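PDB 2E0I: 432aa long hypothetical deoxyribodipyrimidine photolyase from Sulfolobus tokodaii, which probably splits cyclobutane pyrimidine dimers in DNA using light, and binds two FAD molecules, one of them a proposed light-harvesting cofactor. Local coordinates for residues 64-68 / 69-73; 402-405 / 406-409; 250-253 / 254-258. One frame throughout, in Å; residues are numbered along the deposited sequence.

How the interactions relate
Interaction 3 lies nearest the centre of the chain and is partly buried, with Phe250 at a bound FAD. Interaction 1 is also partly buried, but sits at the edge of the alpha/beta part. Interaction 2 is a surface contact on the far side of the chain's centre from interaction 1. Interactions 2 and 3 share the FAD-binding part, though their nearest atoms are about 28 Å apart. Each is a local contact of one continuous stretch. Interaction 1 ends a helix with backbone bonds round a glycine. Interaction 3 lies near the C-terminal end of another, where an asparagine amide bonds back to a helix carbonyl. Interaction 2 is a beta turn whose loop is bridged by a lysine.

Interaction 1: 64-68 / 69-73; sequences ELRKK and GSRLN
Gly69 N bonds to Arg66 O at 3.1 Å and Ser70 N bonds weakly to Leu65 O at 3.0 Å, so the chain wraps back over the end of helix 48-66. Gly69 has positive phi (59°), and Arg66 CA makes a C-H...O contact with Ser70 O. This glycine-centred reversal ends the helix of a beta-alpha-beta crossover, which joins strand 28-35 to its parallel neighbour 73-76 in the five-stranded sheet of the photolyase alpha/beta domain. On the inner side Leu65 CD1 reaches the backbone at Leu72 N, 3.6 Å away, and lies 4.0 Å from Leu72 CB. Ser70 CB rests against Leu65 O. On the outer side Arg66 extends from CG to NE and lays one guanidinium face over Arg71 CB, which is 3.8 Å from Arg66 CZ. Arg66 NH2 also meets Arg71 CD at 3.5 Å. The two guanidinium planes are 21° apart. Asp62 forms a salt bridge with Arg66 NE, which would probably offset part of the like charge of the two arginines. It also accepts a hydrogen bond from Leu72 N. The Arg71 guanidinium turns elsewhere, to Ser168 OG and Met169 O.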
ATOM      1  N   GLU A  64     -20.728 -10.424  -6.722  1.00 34.86           N
ATOM      2  CA  GLU A  64     -21.627 -10.003  -5.666  1.00 34.66           C
ATOM      3  C   GLU A  64     -22.741  -9.143  -6.233  1.00 34.46           C
ATOM      4  O   GLU A  64     -23.876  -9.186  -5.751  1.00 34.71           O
ATOM      5  CB  GLU A  64     -20.852  -9.242  -4.601  1.00 35.76           C
ATOM      6  CG  GLU A  64     -19.878 -10.137  -3.875  1.00 40.76           C
ATOM      7  CD  GLU A  64     -20.565 -11.314  -3.187  1.00 43.55           C
ATOM      8  OE1 GLU A  64     -19.885 -12.327  -2.912  1.00 44.15           O
ATOM      9  OE2 GLU A  64     -21.786 -11.224  -2.912  1.00 46.92           O
ATOM     10  N   LEU A  65     -22.419  -8.373  -7.268  1.00 33.03           N
ATOM     11  CA  LEU A  65     -23.401  -7.510  -7.906  1.00 31.49           C
ATOM     12  C   LEU A  65     -24.383  -8.304  -8.769  1.00 31.50           C
ATOM     13  O   LEU A  65     -25.561  -7.943  -8.883  1.00 30.90           O
ATOM     14  CB  LEU A  65     -22.695  -6.437  -8.746  1.00 29.88           C
ATOM     15  CG  LEU A  65     -22.052  -5.301  -7.941  1.00 28.31           C
ATOM     16  CD1 LEU A  65     -21.290  -4.364  -8.856  1.00 27.15           C
ATOM     17  CD2 LEU A  65     -23.128  -4.541  -7.192  1.00 26.20           C
ATOM     18  N   ARG A  66     -23.906  -9.388  -9.374  1.00 31.43           N
ATOM     19  CA  ARG A  66     -24.775 -10.200 -10.210  1.00 32.17           C
ATOM     20  C   ARG A  66     -25.771 -10.944  -9.343  1.00 32.93           C
ATOM     21  O   ARG A  66     -26.874 -11.257  -9.782  1.00 33.79           O
ATOM     22  CB  ARG A  66     -23.955 -11.170 -11.067  1.00 31.09           C
ATOM     23  CG  ARG A  66     -23.221 -10.460 -12.181  1.00 31.23           C
ATOM     24  CD  ARG A  66     -22.437 -11.384 -13.086  1.00 32.35           C
ATOM     25  NE  ARG A  66     -21.645 -10.595 -14.031  1.00 34.93           N
ATOM     26  CZ  ARG A  66     -22.117 -10.015 -15.136  1.00 34.78           C
ATOM     27  NH1 ARG A  66     -23.389 -10.141 -15.464  1.00 34.91           N
ATOM     28  NH2 ARG A  66     -21.318  -9.269 -15.899  1.00 34.88           N
ATOM     29  N   LYS A  67     -25.386 -11.206  -8.099  1.00 33.54           N
ATOM     30  CA  LYS A  67     -26.267 -11.902  -7.172  1.00 34.38           C
ATOM     31  C   LYS A  67     -27.333 -10.934  -6.687  1.00 33.34           C
ATOM     32  O   LYS A  67     -28.148 -11.275  -5.831  1.00 34.16           O
ATOM     33  CB  LYS A  67     -25.478 -12.441  -5.977  1.00 35.91           C
ATOM     34  CG  LYS A  67     -24.475 -13.518  -6.326  1.00 38.20           C
ATOM     35  CD  LYS A  67     -23.625 -13.883  -5.118  1.00 41.66           C
ATOM     36  CE  LYS A  67     -22.570 -14.931  -5.484  1.00 44.69           C
ATOM     37  NZ  LYS A  67     -21.637 -15.248  -4.357  1.00 45.77           N
ATOM     38  N   LYS A  68     -27.310  -9.720  -7.229  1.00 32.27           N
ATOM     39  CA  LYS A  68     -28.283  -8.696  -6.867  1.00 31.30           C
ATOM     40  C   LYS A  68     -28.937  -8.137  -8.117  1.00 32.11           C
ATOM     41  O   LYS A  68     -29.432  -7.000  -8.127  1.00 32.63           O
ATOM     42  CB  LYS A  68     -27.616  -7.573  -6.084  1.00 29.60           C
ATOM     43  CG  LYS A  68     -26.979  -8.071  -4.825  1.00 30.04           C
ATOM     44  CD  LYS A  68     -26.648  -6.957  -3.866  1.00 30.58           C
ATOM     45  CE  LYS A  68     -26.204  -7.559  -2.550  1.00 32.49           C
ATOM     46  NZ  LYS A  68     -26.035  -6.539  -1.493  1.00 34.80           N
ATOM     47  N   GLY A  69     -28.931  -8.951  -9.173  1.00 32.05           N
ATOM     48  CA  GLY A  69     -29.548  -8.563 -10.429  1.00 31.09           C
ATOM     49  C   GLY A  69     -28.946  -7.298 -10.985  1.00 30.76           C
ATOM     50  O   GLY A  69     -29.651  -6.403 -11.463  1.00 31.86           O
ATOM     51  N   SER A  70     -27.626  -7.219 -10.909  1.00 28.95           N
ATOM     52  CA  SER A  70     -26.910  -6.069 -11.411  1.00 27.59           C
ATOM     53  C   SER A  70     -25.568  -6.583 -11.883  1.00 27.60           C
ATOM     54  O   SER A  70     -25.409  -7.778 -12.144  1.00 27.52           O
ATOM     55  CB  SER A  70     -26.727  -5.045 -10.293  1.00 27.76           C
ATOM     56  OG  SER A  70     -26.126  -3.862 -10.777  1.00 26.62           O
ATOM     57  N   ARG A  71     -24.609  -5.680 -12.017  1.00 27.35           N
ATOM     58  CA  ARG A  71     -23.263  -6.051 -12.435  1.00 27.09           C
ATOM     59  C   ARG A  71     -22.446  -4.787 -12.446  1.00 26.08           C
ATOM     60  O   ARG A  71     -22.985  -3.682 -12.475  1.00 24.92           O
ATOM     61  CB  ARG A  71     -23.234  -6.678 -13.839  1.00 28.06           C
ATOM     62  CG  ARG A  71     -23.421  -5.689 -14.981  1.00 28.66           C
ATOM     63  CD  ARG A  71     -23.216  -6.355 -16.341  1.00 31.36           C
ATOM     64  NE  ARG A  71     -23.517  -5.461 -17.470  1.00 32.95           N
ATOM     65  CZ  ARG A  71     -22.764  -4.433 -17.847  1.00 32.23           C
ATOM     66  NH1 ARG A  71     -21.648  -4.145 -17.197  1.00 35.12           N
ATOM     67  NH2 ARG A  71     -23.123  -3.683 -18.874  1.00 33.00           N
ATOM     68  N   LEU A  72     -21.136  -4.958 -12.422  1.00 25.45           N
ATOM     69  CA  LEU A  72     -20.237  -3.828 -12.436  1.00 24.01           C
ATOM     70  C   LEU A  72     -20.250  -3.190 -13.833  1.00 24.02           C
ATOM     71  O   LEU A  72     -20.060  -3.869 -14.846  1.00 22.98           O
ATOM     72  CB  LEU A  72     -18.829  -4.296 -12.069  1.00 22.10           C
ATOM     73  CG  LEU A  72     -17.833  -3.173 -11.820  1.00 21.96           C
ATOM     74  CD1 LEU A  72     -18.381  -2.259 -10.728  1.00 22.09           C
ATOM     75  CD2 LEU A  72     -16.483  -3.763 -11.426  1.00 22.23           C
ATOM     76  N   ASN A  73     -20.499  -1.884 -13.871  1.00 23.90           N
ATOM     77  CA  ASN A  73     -20.538  -1.122 -15.110  1.00 24.53           C
ATOM     78  C   ASN A  73     -19.172  -0.483 -15.305  1.00 24.22           C
ATOM     79  O   ASN A  73     -18.810   0.450 -14.583  1.00 24.23           O
ATOM     80  CB  ASN A  73     -21.611  -0.040 -15.010  1.00 26.53           C
ATOM     81  CG  ASN A  73     -23.016  -0.618 -14.947  1.00 28.97           C
ATOM     82  OD1 ASN A  73     -23.617  -0.949 -15.973  1.00 30.39           O
ATOM     83  ND2 ASN A  73     -23.539  -0.756 -13.738  1.00 30.71           N
TER

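Interaction 2: 402-405 / 406-409; sequences TKVP and GYPS
Lys403 reaches across a beta turn to the carbonyl of Tyr407. The turn is type II and runs from Val404 to Tyr407, with Pro405 and Gly406 at its two central positions. Gly406 takes the positive phi usual for the third residue of such a turn. The closing bond, Tyr407 N to Val404 O, is weak at 3.4 Å.

The lysine supplies a second link. From CB its chain leaves with CG anti to the backbone N (chi1 161°). It bends about the CB-CG bond (chi2 51°) and then runs extended, which swings the rest of the chain over toward 406-409. Lys403 CD comes within 3.7 Å of Tyr407 O. CE lies at the same distance from that oxygen. At the tip, Lys403 NZ bonds to Tyr407 O at 2.6 Å. It approaches from above the carbonyl plane, 64° out of it, and so does not sit on a lone pair. Lys403 NZ also makes a weak bond to Val404 O, 3.4 Å away. The ammonium group thus lies between the carbonyls of the first and last residues of the turn, held mainly by Tyr407 O. Val404 O accepts both weak bonds, from Lys403 NZ and from Tyr407 N.

Val404 CG2 packs on Tyr407 CB at 3.4 Å and approaches the ring obliquely. The tyrosine ring extends to Asp295, where its OH is bonded.

The loop joins helix 393-396 to helix 414-427 at the surface of the FAD-binding part. Tyr407 passes Glu387 and Ile399 on its way to Asp295, which belongs to helix 292-304. Pro408 rests on Arg288, in the loop between helix 278-286 and helix 292-304.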
ATOM      1  N   THR A 402      33.644 -15.868   4.539  1.00 60.21           N
ATOM      2  CA  THR A 402      33.889 -16.849   3.493  1.00 60.49           C
ATOM      3  C   THR A 402      33.570 -16.256   2.120  1.00 60.09           C
ATOM      4  O   THR A 402      33.744 -15.061   1.893  1.00 60.58           O
ATOM      5  CB  THR A 402      33.025 -18.110   3.729  1.00 61.40           C
ATOM      6  OG1 THR A 402      33.142 -18.993   2.607  1.00 62.63           O
ATOM      7  CG2 THR A 402      31.561 -17.732   3.930  1.00 61.93           C
ATOM      8  N   LYS A 403      33.112 -17.102   1.207  1.00 59.42           N
ATOM      9  CA  LYS A 403      32.750 -16.687  -0.139  1.00 59.16           C
ATOM     10  C   LYS A 403      32.245 -17.911  -0.885  1.00 58.78           C
ATOM     11  O   LYS A 403      32.988 -18.551  -1.623  1.00 58.57           O
ATOM     12  CB  LYS A 403      33.955 -16.069  -0.858  1.00 58.76           C
ATOM     13  CG  LYS A 403      33.840 -16.009  -2.384  1.00 59.36           C
ATOM     14  CD  LYS A 403      32.541 -15.373  -2.870  1.00 59.50           C
ATOM     15  CE  LYS A 403      32.366 -15.588  -4.372  1.00 59.44           C
ATOM     16  NZ  LYS A 403      31.026 -15.172  -4.884  1.00 59.01           N
ATOM     17  N   VAL A 404      30.975 -18.237  -0.674  1.00 58.34           N
ATOM     18  CA  VAL A 404      30.372 -19.386  -1.324  1.00 58.42           C
ATOM     19  C   VAL A 404      30.209 -19.127  -2.821  1.00 58.13           C
ATOM     20  O   VAL A 404      30.066 -17.982  -3.251  1.00 57.97           O
ATOM     21  CB  VAL A 404      29.012 -19.702  -0.702  1.00 58.57           C
ATOM     22  CG1 VAL A 404      29.148 -19.762   0.815  1.00 58.26           C
ATOM     23  CG2 VAL A 404      28.005 -18.654  -1.101  1.00 59.99           C
ATOM     24  N   PRO A 405      30.223 -20.193  -3.634  1.00 57.72           N
ATOM     25  CA  PRO A 405      30.084 -20.076  -5.087  1.00 56.79           C
ATOM     26  C   PRO A 405      28.751 -19.508  -5.542  1.00 56.48           C
ATOM     27  O   PRO A 405      27.699 -19.866  -5.012  1.00 57.19           O
ATOM     28  CB  PRO A 405      30.276 -21.510  -5.560  1.00 56.68           C
ATOM     29  CG  PRO A 405      29.644 -22.292  -4.450  1.00 57.58           C
ATOM     30  CD  PRO A 405      30.211 -21.608  -3.223  1.00 57.47           C
ATOM     31  N   GLY A 406      28.805 -18.622  -6.528  1.00 55.62           N
ATOM     32  CA  GLY A 406      27.588 -18.039  -7.064  1.00 54.24           C
ATOM     33  C   GLY A 406      26.944 -16.943  -6.242  1.00 53.47           C
ATOM     34  O   GLY A 406      25.995 -16.308  -6.693  1.00 53.74           O
ATOM     35  N   TYR A 407      27.441 -16.713  -5.034  1.00 52.42           N
ATOM     36  CA  TYR A 407      26.875 -15.670  -4.197  1.00 50.93           C
ATOM     37  C   TYR A 407      27.888 -14.557  -4.009  1.00 49.99           C
ATOM     38  O   TYR A 407      28.921 -14.748  -3.384  1.00 49.67           O
ATOM     39  CB  TYR A 407      26.463 -16.233  -2.841  1.00 50.33           C
ATOM     40  CG  TYR A 407      25.752 -15.234  -1.969  1.00 48.87           C
ATOM     41  CD1 TYR A 407      24.515 -14.716  -2.335  1.00 49.17           C
ATOM     42  CD2 TYR A 407      26.314 -14.807  -0.780  1.00 48.83           C
ATOM     43  CE1 TYR A 407      23.857 -13.799  -1.532  1.00 49.17           C
ATOM     44  CE2 TYR A 407      25.670 -13.890   0.031  1.00 49.43           C
ATOM     45  CZ  TYR A 407      24.444 -13.390  -0.347  1.00 49.40           C
ATOM     46  OH  TYR A 407      23.818 -12.478   0.470  1.00 48.80           O
ATOM     47  N   PRO A 408      27.593 -13.370  -4.546  1.00 49.97           N
ATOM     48  CA  PRO A 408      28.499 -12.231  -4.430  1.00 50.12           C
ATOM     49  C   PRO A 408      28.792 -11.924  -2.982  1.00 50.58           C
ATOM     50  O   PRO A 408      27.926 -12.080  -2.121  1.00 51.85           O
ATOM     51  CB  PRO A 408      27.721 -11.108  -5.094  1.00 49.47           C
ATOM     52  CG  PRO A 408      26.324 -11.437  -4.718  1.00 49.65           C
ATOM     53  CD  PRO A 408      26.267 -12.922  -5.002  1.00 50.21           C
ATOM     54  N   SER A 409      30.018 -11.499  -2.709  1.00 50.45           N
ATOM     55  CA  SER A 409      30.395 -11.149  -1.350  1.00 50.43           C
ATOM     56  C   SER A 409      29.911  -9.720  -1.135  1.00 49.79           C
ATOM     57  O   SER A 409      29.659  -8.993  -2.099  1.00 49.66           O
ATOM     58  CB  SER A 409      31.911 -11.239  -1.177  1.00 50.52           C
ATOM     59  OG  SER A 409      32.568 -10.489  -2.177  1.00 50.15           O
TER

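Interaction 3: 250-253 / 254-258; sequences FTLL and AYYNP
Phe250 to Ala254 is one turn near the C-terminal end of helix 238-256, in the helical FAD-binding domain of photolyases. Phe250 lines an FAD pocket and touches the cofactor. Its ring also meets Trp246, and the side chain packs on Asn349 of helix 343-353. Ala254 touches the same helix, at Ala344.

Regular alpha-helical bonds carry the backbone through this region. Ala254 N bonds to Phe250 O at 3.0 Å, Tyr255 N to Thr251 O at 2.8 Å and Tyr256 N to Leu252 O at 2.9 Å.

At Asn257 the side chain joins in. ND2 of Asn257 donates to Leu253 O at 2.9 Å, with an N-H...O angle of 140°. The donor is tilted 21° from the carbonyl plane. CG of Asn257 stands beside its own backbone N (chi1 -59°), which turns the amide back toward the helix. Asn257 ND2 also lies 3.7 Å from Leu253 CD1, where the two side chains cross. The leucine reaches on to Val358, while Asn257 also touches Tyr265.

The two tyrosines leave the helix side by side and end at the same lysine. Tyr255 OH bonds to Lys132 NZ, and Tyr256 OH to Lys132 O. The Tyr255 ring also meets Tyr99 edge-to-face. The Tyr256 ring comes obliquely past Leu252 O, which is 3.4 Å from Tyr256 CD2. Leu252 CD2 lies 4.4 Å from Tyr256 CE2. Over the centre of one face of the Tyr256 ring sits Tyr255 CD2, 3.8 Å above the plane.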
ATOM      1  N   PHE A 250      -0.064   7.819   8.504  1.00 14.88           N
ATOM      2  CA  PHE A 250       0.670   8.182   7.306  1.00 13.49           C
ATOM      3  C   PHE A 250      -0.205   8.809   6.228  1.00 13.31           C
ATOM      4  O   PHE A 250       0.233   9.719   5.527  1.00 14.03           O
ATOM      5  CB  PHE A 250       1.416   6.979   6.754  1.00 13.60           C
ATOM      6  CG  PHE A 250       2.679   6.650   7.509  1.00 13.62           C
ATOM      7  CD1 PHE A 250       3.623   7.636   7.776  1.00 12.46           C
ATOM      8  CD2 PHE A 250       2.937   5.349   7.928  1.00 13.55           C
ATOM      9  CE1 PHE A 250       4.801   7.334   8.451  1.00 12.76           C
ATOM     10  CE2 PHE A 250       4.123   5.039   8.604  1.00 14.67           C
ATOM     11  CZ  PHE A 250       5.055   6.036   8.866  1.00 12.38           C
ATOM     12  N   THR A 251      -1.436   8.338   6.101  1.00 12.57           N
ATOM     13  CA  THR A 251      -2.369   8.882   5.119  1.00 12.69           C
ATOM     14  C   THR A 251      -2.636  10.355   5.427  1.00 14.98           C
ATOM     15  O   THR A 251      -2.510  11.212   4.547  1.00 16.03           O
ATOM     16  CB  THR A 251      -3.714   8.118   5.154  1.00 12.20           C
ATOM     17  OG1 THR A 251      -3.504   6.782   4.691  1.00 13.03           O
ATOM     18  CG2 THR A 251      -4.768   8.813   4.300  1.00  7.46           C
ATOM     19  N   LEU A 252      -3.010  10.637   6.679  1.00 17.02           N
ATOM     20  CA  LEU A 252      -3.296  11.996   7.128  1.00 17.22           C
ATOM     21  C   LEU A 252      -2.043  12.865   7.080  1.00 17.02           C
ATOM     22  O   LEU A 252      -2.099  14.038   6.721  1.00 16.86           O
ATOM     23  CB  LEU A 252      -3.870  11.960   8.544  1.00 17.25           C
ATOM     24  CG  LEU A 252      -5.302  11.426   8.615  1.00 17.26           C
ATOM     25  CD1 LEU A 252      -5.762  11.398  10.053  1.00 17.46           C
ATOM     26  CD2 LEU A 252      -6.225  12.309   7.787  1.00 15.79           C
ATOM     27  N   LEU A 253      -0.907  12.286   7.440  1.00 17.23           N
ATOM     28  CA  LEU A 253       0.333  13.030   7.386  1.00 18.53           C
ATOM     29  C   LEU A 253       0.481  13.573   5.963  1.00 19.31           C
ATOM     30  O   LEU A 253       0.719  14.758   5.757  1.00 20.21           O
ATOM     31  CB  LEU A 253       1.507  12.118   7.714  1.00 17.22           C
ATOM     32  CG  LEU A 253       2.852  12.835   7.824  1.00 17.15           C
ATOM     33  CD1 LEU A 253       2.828  13.774   9.019  1.00 17.70           C
ATOM     34  CD2 LEU A 253       3.955  11.815   8.013  1.00 18.99           C
ATOM     35  N   ALA A 254       0.315  12.695   4.983  1.00 19.61           N
ATOM     36  CA  ALA A 254       0.442  13.082   3.584  1.00 19.86           C
ATOM     37  C   ALA A 254      -0.670  14.023   3.166  1.00 20.51           C
ATOM     38  O   ALA A 254      -0.460  14.940   2.378  1.00 22.36           O
ATOM     39  CB  ALA A 254       0.435  11.847   2.694  1.00 18.10           C
ATOM     40  N   TYR A 255      -1.862  13.800   3.687  1.00 20.41           N
ATOM     41  CA  TYR A 255      -2.975  14.649   3.320  1.00 20.98           C
ATOM     42  C   TYR A 255      -2.726  16.110   3.697  1.00 22.20           C
ATOM     43  O   TYR A 255      -3.064  17.017   2.933  1.00 23.34           O
ATOM     44  CB  TYR A 255      -4.245  14.152   3.997  1.00 20.77           C
ATOM     45  CG  TYR A 255      -5.440  15.003   3.718  1.00 20.42           C
ATOM     46  CD1 TYR A 255      -5.904  15.169   2.424  1.00 20.66           C
ATOM     47  CD2 TYR A 255      -6.119  15.639   4.759  1.00 22.78           C
ATOM     48  CE1 TYR A 255      -7.032  15.954   2.159  1.00 24.25           C
ATOM     49  CE2 TYR A 255      -7.250  16.431   4.515  1.00 24.47           C
ATOM     50  CZ  TYR A 255      -7.706  16.586   3.210  1.00 25.43           C
ATOM     51  OH  TYR A 255      -8.820  17.365   2.957  1.00 24.34           O
ATOM     52  N   TYR A 256      -2.132  16.330   4.866  1.00 21.36           N
ATOM     53  CA  TYR A 256      -1.865  17.675   5.346  1.00 21.22           C
ATOM     54  C   TYR A 256      -0.493  18.221   4.961  1.00 21.35           C
ATOM     55  O   TYR A 256      -0.187  19.379   5.242  1.00 23.97           O
ATOM     56  CB  TYR A 256      -2.045  17.715   6.867  1.00 20.45           C
ATOM     57  CG  TYR A 256      -3.495  17.653   7.313  1.00 19.68           C
ATOM     58  CD1 TYR A 256      -4.384  18.700   7.027  1.00 17.78           C
ATOM     59  CD2 TYR A 256      -3.976  16.562   8.032  1.00 18.76           C
ATOM     60  CE1 TYR A 256      -5.704  18.662   7.446  1.00 16.34           C
ATOM     61  CE2 TYR A 256      -5.303  16.516   8.458  1.00 18.95           C
ATOM     62  CZ  TYR A 256      -6.157  17.569   8.157  1.00 17.97           C
ATOM     63  OH  TYR A 256      -7.471  17.503   8.541  1.00 19.68           O
ATOM     64  N   ASN A 257       0.323  17.393   4.316  1.00 20.96           N
ATOM     65  CA  ASN A 257       1.664  17.787   3.888  1.00 21.11           C
ATOM     66  C   ASN A 257       1.933  17.189   2.507  1.00 21.69           C
ATOM     67  O   ASN A 257       2.827  16.359   2.326  1.00 20.02           O
ATOM     68  CB  ASN A 257       2.726  17.279   4.872  1.00 22.08           C
ATOM     69  CG  ASN A 257       2.522  17.797   6.293  1.00 25.52           C
ATOM     70  OD1 ASN A 257       2.699  18.992   6.581  1.00 28.22           O
ATOM     71  ND2 ASN A 257       2.147  16.895   7.194  1.00 26.34           N
ATOM     72  N   PRO A 258       1.162  17.619   1.504  1.00 21.90           N
ATOM     73  CA  PRO A 258       1.304  17.131   0.133  1.00 22.96           C
ATOM     74  C   PRO A 258       2.740  17.141  -0.399  1.00 25.50           C
ATOM     75  O   PRO A 258       3.084  16.370  -1.292  1.00 27.60           O
ATOM     76  CB  PRO A 258       0.402  18.069  -0.663  1.00 22.54           C
ATOM     77  CG  PRO A 258      -0.624  18.482   0.326  1.00 23.13           C
ATOM     78  CD  PRO A 258       0.186  18.718   1.570  1.00 21.83           C
TER